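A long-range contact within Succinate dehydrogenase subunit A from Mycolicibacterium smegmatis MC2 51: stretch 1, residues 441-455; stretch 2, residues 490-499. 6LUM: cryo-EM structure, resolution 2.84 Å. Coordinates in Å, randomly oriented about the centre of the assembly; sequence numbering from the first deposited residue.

Stretch 1 441-455: DILSEHGNERVADIR
Stretch 2 490-499: SRITVHDKGK

How do the two stretches lie against each other? Stretch 1 leaves a helix after Leu443, runs as a loop through Arg450, the N-cap residue, and enters a second helix at Val451; stretch 2 is irregular throughout, mostly extended from Arg491 to Val494. They run in broadly opposite directions, obliquely and without a regular register: CA to CA, Gly447 lies 5.0 Å from Arg491, Glu449 4.8 Å from Ile492, His446 5.4 Å from Thr493 and Leu443 5.9 Å from Val494. Together they bury 852 Å², and no backbone-to-backbone hydrogen bond joins them.

What does the start of stretch 2 offer? Arg491 (phi/psi -135/88; chi1 p, chi2 and chi3 t, chi4 -91°) extends so that its NH2 forms a salt bridge with Glu449 OE2 at 3.4 Å, while its NE lies 3.5 Å from Asn448 OD1. Glu449, with chi1 and chi2 both m, folds closely over the backbone, its CG 3.0 Å from Arg491 O. Gly447 suits this crowded spot, since an ideal CB there would stand only 3.0 Å from Arg491 C.

Where is the apolar centre? Ile492 (-122/173; chi1 p, chi2 t) is buried, and its branches reach both helices. Its CD1 lies 4.0 Å from Ile442 CD1 and 3.9 Å from Val451 CG2, whereas its CG2 meets Ile454 CD1 at 3.6 Å. Branched aliphatic side chains fill this space without needing polar partners.

How does Thr493 serve two neighbours? At -125/121 with chi1 p, its CA-to-CB bond points toward stretch 1. Thr493 OG1 donates a weak hydrogen bond to Glu449 O at 3.3 Å, and Thr493 CG2 covers one face of the His446 ring, 4.1 Å from the ring centroid and 10° off the normal. The His446 side chain has chi1 t and chi2 90°. Thr493 thus supplies both a hydroxyl for a carbonyl and a methyl for an aromatic face.

What closes the contact beyond Thr493? Val494 (-93/112; chi1 t) also points toward stretch 1, packing CG1 against Leu443 CD2 at 3.7 Å. From His495 (-83/-6; chi1 m), His495 NE2 lies 3.6 Å from His446 CE1, the rings rim to rim with planes at 19°. After Asp496, Lys497 adopts positive phi (69/-5) and its long chain (chi1 -101°, chi2 p, chi3 and chi4 t) turns back: Lys497 NZ donates to Val494 O at 2.5 Å and makes weak hydrogen bonds to Leu443 O at 3.2 Å and Glu445 O at 3.4 Å. Its ammonium thus gathers carbonyls from both stretches where the first helix has ended.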

# COMPACT_ATOMS: atom_id res chain seq x y z
N ASP D 441 27.97 -39.16 -20.44
CA ASP D 441 28.96 -40.22 -20.50
C ASP D 441 29.46 -40.64 -19.13
O ASP D 441 29.95 -41.76 -18.99
CB ASP D 441 30.13 -39.82 -21.41
CG ASP D 441 31.10 -38.84 -20.78
OD1 ASP D 441 30.90 -38.40 -19.63
OD2 ASP D 441 32.10 -38.49 -21.45
N ILE D 442 29.35 -39.78 -18.12
CA ILE D 442 29.68 -40.25 -16.78
C ILE D 442 28.54 -41.09 -16.22
O ILE D 442 28.76 -41.93 -15.35
CB ILE D 442 30.03 -39.08 -15.85
CG1 ILE D 442 30.83 -39.58 -14.66
CG2 ILE D 442 28.79 -38.41 -15.35
CD1 ILE D 442 31.23 -38.47 -13.73
N LEU D 443 27.32 -40.89 -16.72
CA LEU D 443 26.21 -41.73 -16.28
C LEU D 443 26.21 -43.07 -17.00
O LEU D 443 25.98 -44.12 -16.38
CB LEU D 443 24.88 -41.01 -16.51
CG LEU D 443 24.21 -40.37 -15.29
CD1 LEU D 443 22.93 -39.67 -15.70
CD2 LEU D 443 23.93 -41.42 -14.25
N SER D 444 26.47 -43.07 -18.30
CA SER D 444 26.10 -44.16 -19.20
C SER D 444 27.27 -45.12 -19.42
O SER D 444 27.90 -45.12 -20.48
CB SER D 444 25.60 -43.60 -20.52
OG SER D 444 24.48 -42.75 -20.33
N GLU D 445 27.57 -45.93 -18.41
CA GLU D 445 28.29 -47.20 -18.50
C GLU D 445 28.53 -47.67 -17.08
O GLU D 445 28.24 -46.94 -16.12
CB GLU D 445 29.61 -47.13 -19.29
CG GLU D 445 30.81 -46.53 -18.58
CD GLU D 445 31.68 -47.58 -17.91
OE1 GLU D 445 32.52 -47.21 -17.06
OE2 GLU D 445 31.53 -48.77 -18.24
N HIS D 446 29.06 -48.88 -16.94
CA HIS D 446 29.24 -49.50 -15.62
C HIS D 446 30.70 -49.94 -15.48
O HIS D 446 31.06 -51.06 -15.87
CB HIS D 446 28.28 -50.66 -15.42
CG HIS D 446 28.35 -51.27 -14.06
ND1 HIS D 446 27.56 -50.84 -13.01
CD2 HIS D 446 29.12 -52.27 -13.57
CE1 HIS D 446 27.84 -51.56 -11.94
NE2 HIS D 446 28.78 -52.43 -12.25
N GLY D 447 31.52 -49.07 -14.91
CA GLY D 447 32.91 -49.38 -14.63
C GLY D 447 33.04 -50.32 -13.46
O GLY D 447 32.15 -51.11 -13.15
N ASN D 448 34.19 -50.24 -12.78
CA ASN D 448 34.48 -51.15 -11.69
C ASN D 448 35.19 -50.48 -10.52
O ASN D 448 35.88 -51.15 -9.75
CB ASN D 448 35.31 -52.34 -12.19
CG ASN D 448 36.62 -51.91 -12.84
OD1 ASN D 448 36.96 -50.73 -12.86
ND2 ASN D 448 37.36 -52.87 -13.37
N GLU D 449 35.04 -49.16 -10.37
CA GLU D 449 35.63 -48.43 -9.26
C GLU D 449 34.54 -47.78 -8.43
O GLU D 449 33.41 -47.59 -8.90
CB GLU D 449 36.61 -47.37 -9.75
CG GLU D 449 37.68 -47.89 -10.67
CD GLU D 449 38.81 -48.55 -9.93
OE1 GLU D 449 38.86 -48.41 -8.69
OE2 GLU D 449 39.64 -49.21 -10.58
N ARG D 450 34.87 -47.44 -7.19
CA ARG D 450 33.93 -46.83 -6.28
C ARG D 450 34.36 -45.41 -5.97
O ARG D 450 35.50 -45.17 -5.57
CB ARG D 450 33.81 -47.64 -4.99
CG ARG D 450 32.48 -47.46 -4.29
CD ARG D 450 32.51 -48.04 -2.89
NE ARG D 450 32.23 -49.47 -2.90
CZ ARG D 450 33.05 -50.38 -2.39
NH1 ARG D 450 32.72 -51.66 -2.44
NH2 ARG D 450 34.20 -50.01 -1.84
N VAL D 451 33.44 -44.46 -6.16
CA VAL D 451 33.75 -43.06 -5.92
C VAL D 451 34.19 -42.84 -4.48
O VAL D 451 35.12 -42.08 -4.21
CB VAL D 451 32.54 -42.18 -6.27
CG1 VAL D 451 32.75 -40.79 -5.76
CG2 VAL D 451 32.33 -42.17 -7.75
N ALA D 452 33.52 -43.50 -3.54
CA ALA D 452 33.90 -43.35 -2.14
C ALA D 452 35.31 -43.86 -1.89
O ALA D 452 36.05 -43.27 -1.11
CB ALA D 452 32.90 -44.08 -1.25
N ASP D 453 35.70 -44.93 -2.57
CA ASP D 453 37.05 -45.46 -2.39
C ASP D 453 38.10 -44.53 -2.99
O ASP D 453 39.14 -44.27 -2.37
CB ASP D 453 37.17 -46.84 -3.02
CG ASP D 453 36.85 -47.95 -2.03
OD1 ASP D 453 36.23 -47.66 -0.99
OD2 ASP D 453 37.22 -49.11 -2.30
N ILE D 454 37.84 -44.00 -4.19
CA ILE D 454 38.78 -43.07 -4.80
C ILE D 454 38.93 -41.82 -3.94
O ILE D 454 40.05 -41.34 -3.71
CB ILE D 454 38.33 -42.71 -6.22
CG1 ILE D 454 38.48 -43.92 -7.14
CG2 ILE D 454 39.15 -41.57 -6.76
CD1 ILE D 454 37.90 -43.68 -8.47
N ARG D 455 37.82 -41.28 -3.45
CA ARG D 455 37.88 -40.07 -2.66
C ARG D 455 38.56 -40.31 -1.32
O ARG D 455 39.35 -39.48 -0.87
CB ARG D 455 36.48 -39.50 -2.46
CG ARG D 455 36.41 -38.44 -1.43
CD ARG D 455 35.21 -37.56 -1.62
NE ARG D 455 34.00 -38.30 -1.94
CZ ARG D 455 33.36 -39.09 -1.09
NH1 ARG D 455 33.83 -39.28 0.13
NH2 ARG D 455 32.26 -39.72 -1.47
N SER D 490 38.81 -42.45 -14.29
CA SER D 490 38.34 -42.59 -15.66
C SER D 490 37.23 -43.62 -15.80
O SER D 490 36.49 -43.59 -16.78
CB SER D 490 39.51 -42.98 -16.56
OG SER D 490 39.07 -43.23 -17.87
N ARG D 491 37.10 -44.53 -14.84
CA ARG D 491 36.13 -45.62 -14.90
C ARG D 491 35.44 -45.75 -13.54
O ARG D 491 35.85 -46.54 -12.69
CB ARG D 491 36.82 -46.90 -15.32
CG ARG D 491 38.04 -47.24 -14.51
CD ARG D 491 38.72 -48.46 -15.04
NE ARG D 491 39.71 -48.97 -14.09
CZ ARG D 491 40.98 -48.61 -14.08
NH1 ARG D 491 41.43 -47.75 -14.97
NH2 ARG D 491 41.80 -49.13 -13.18
N ILE D 492 34.36 -45.00 -13.35
CA ILE D 492 33.61 -45.08 -12.11
C ILE D 492 32.17 -45.45 -12.43
O ILE D 492 31.78 -45.50 -13.59
CB ILE D 492 33.65 -43.76 -11.32
CG1 ILE D 492 33.34 -42.58 -12.24
CG2 ILE D 492 34.99 -43.58 -10.63
CD1 ILE D 492 33.01 -41.33 -11.52
N THR D 493 31.38 -45.70 -11.39
CA THR D 493 30.00 -46.11 -11.55
C THR D 493 29.09 -45.18 -10.77
O THR D 493 29.24 -45.03 -9.56
CB THR D 493 29.79 -47.54 -11.06
OG1 THR D 493 30.17 -47.64 -9.69
CG2 THR D 493 30.61 -48.50 -11.87
N VAL D 494 28.18 -44.54 -11.48
CA VAL D 494 27.03 -43.90 -10.85
C VAL D 494 25.90 -44.90 -10.83
O VAL D 494 25.37 -45.28 -11.89
CB VAL D 494 26.64 -42.63 -11.61
CG1 VAL D 494 25.52 -41.92 -10.90
CG2 VAL D 494 27.82 -41.71 -11.75
N HIS D 495 25.53 -45.36 -9.64
CA HIS D 495 24.56 -46.44 -9.51
C HIS D 495 23.12 -45.98 -9.60
O HIS D 495 22.22 -46.82 -9.62
CB HIS D 495 24.76 -47.17 -8.19
CG HIS D 495 25.73 -48.30 -8.26
ND1 HIS D 495 26.31 -48.86 -7.15
CD2 HIS D 495 26.22 -48.99 -9.32
CE1 HIS D 495 27.12 -49.84 -7.51
NE2 HIS D 495 27.08 -49.94 -8.83
N ASP D 496 22.87 -44.67 -9.65
CA ASP D 496 21.49 -44.20 -9.64
C ASP D 496 20.86 -44.29 -11.02
O ASP D 496 19.81 -44.93 -11.19
CB ASP D 496 21.44 -42.77 -9.11
CG ASP D 496 20.15 -42.48 -8.38
OD1 ASP D 496 19.22 -43.30 -8.46
OD2 ASP D 496 20.06 -41.43 -7.71
N LYS D 497 21.45 -43.62 -12.01
CA LYS D 497 20.96 -43.62 -13.39
C LYS D 497 19.64 -42.88 -13.52
O LYS D 497 19.14 -42.68 -14.63
CB LYS D 497 20.81 -45.05 -13.92
CG LYS D 497 21.92 -45.51 -14.83
CD LYS D 497 23.20 -45.67 -14.05
CE LYS D 497 24.26 -46.37 -14.86
NZ LYS D 497 25.57 -46.33 -14.17
N GLY D 498 19.07 -42.44 -12.40
CA GLY D 498 17.83 -41.70 -12.41
C GLY D 498 18.03 -40.28 -12.88
O GLY D 498 19.09 -39.89 -13.39
N LYS D 499 16.99 -39.47 -12.69
CA LYS D 499 17.06 -38.08 -13.12
C LYS D 499 16.50 -37.08 -12.12
O LYS D 499 16.78 -35.89 -12.27
CB LYS D 499 16.33 -37.91 -14.45
CG LYS D 499 16.76 -36.70 -15.25
CD LYS D 499 16.56 -36.91 -16.73
CE LYS D 499 17.37 -38.08 -17.22
NZ LYS D 499 18.76 -38.01 -16.73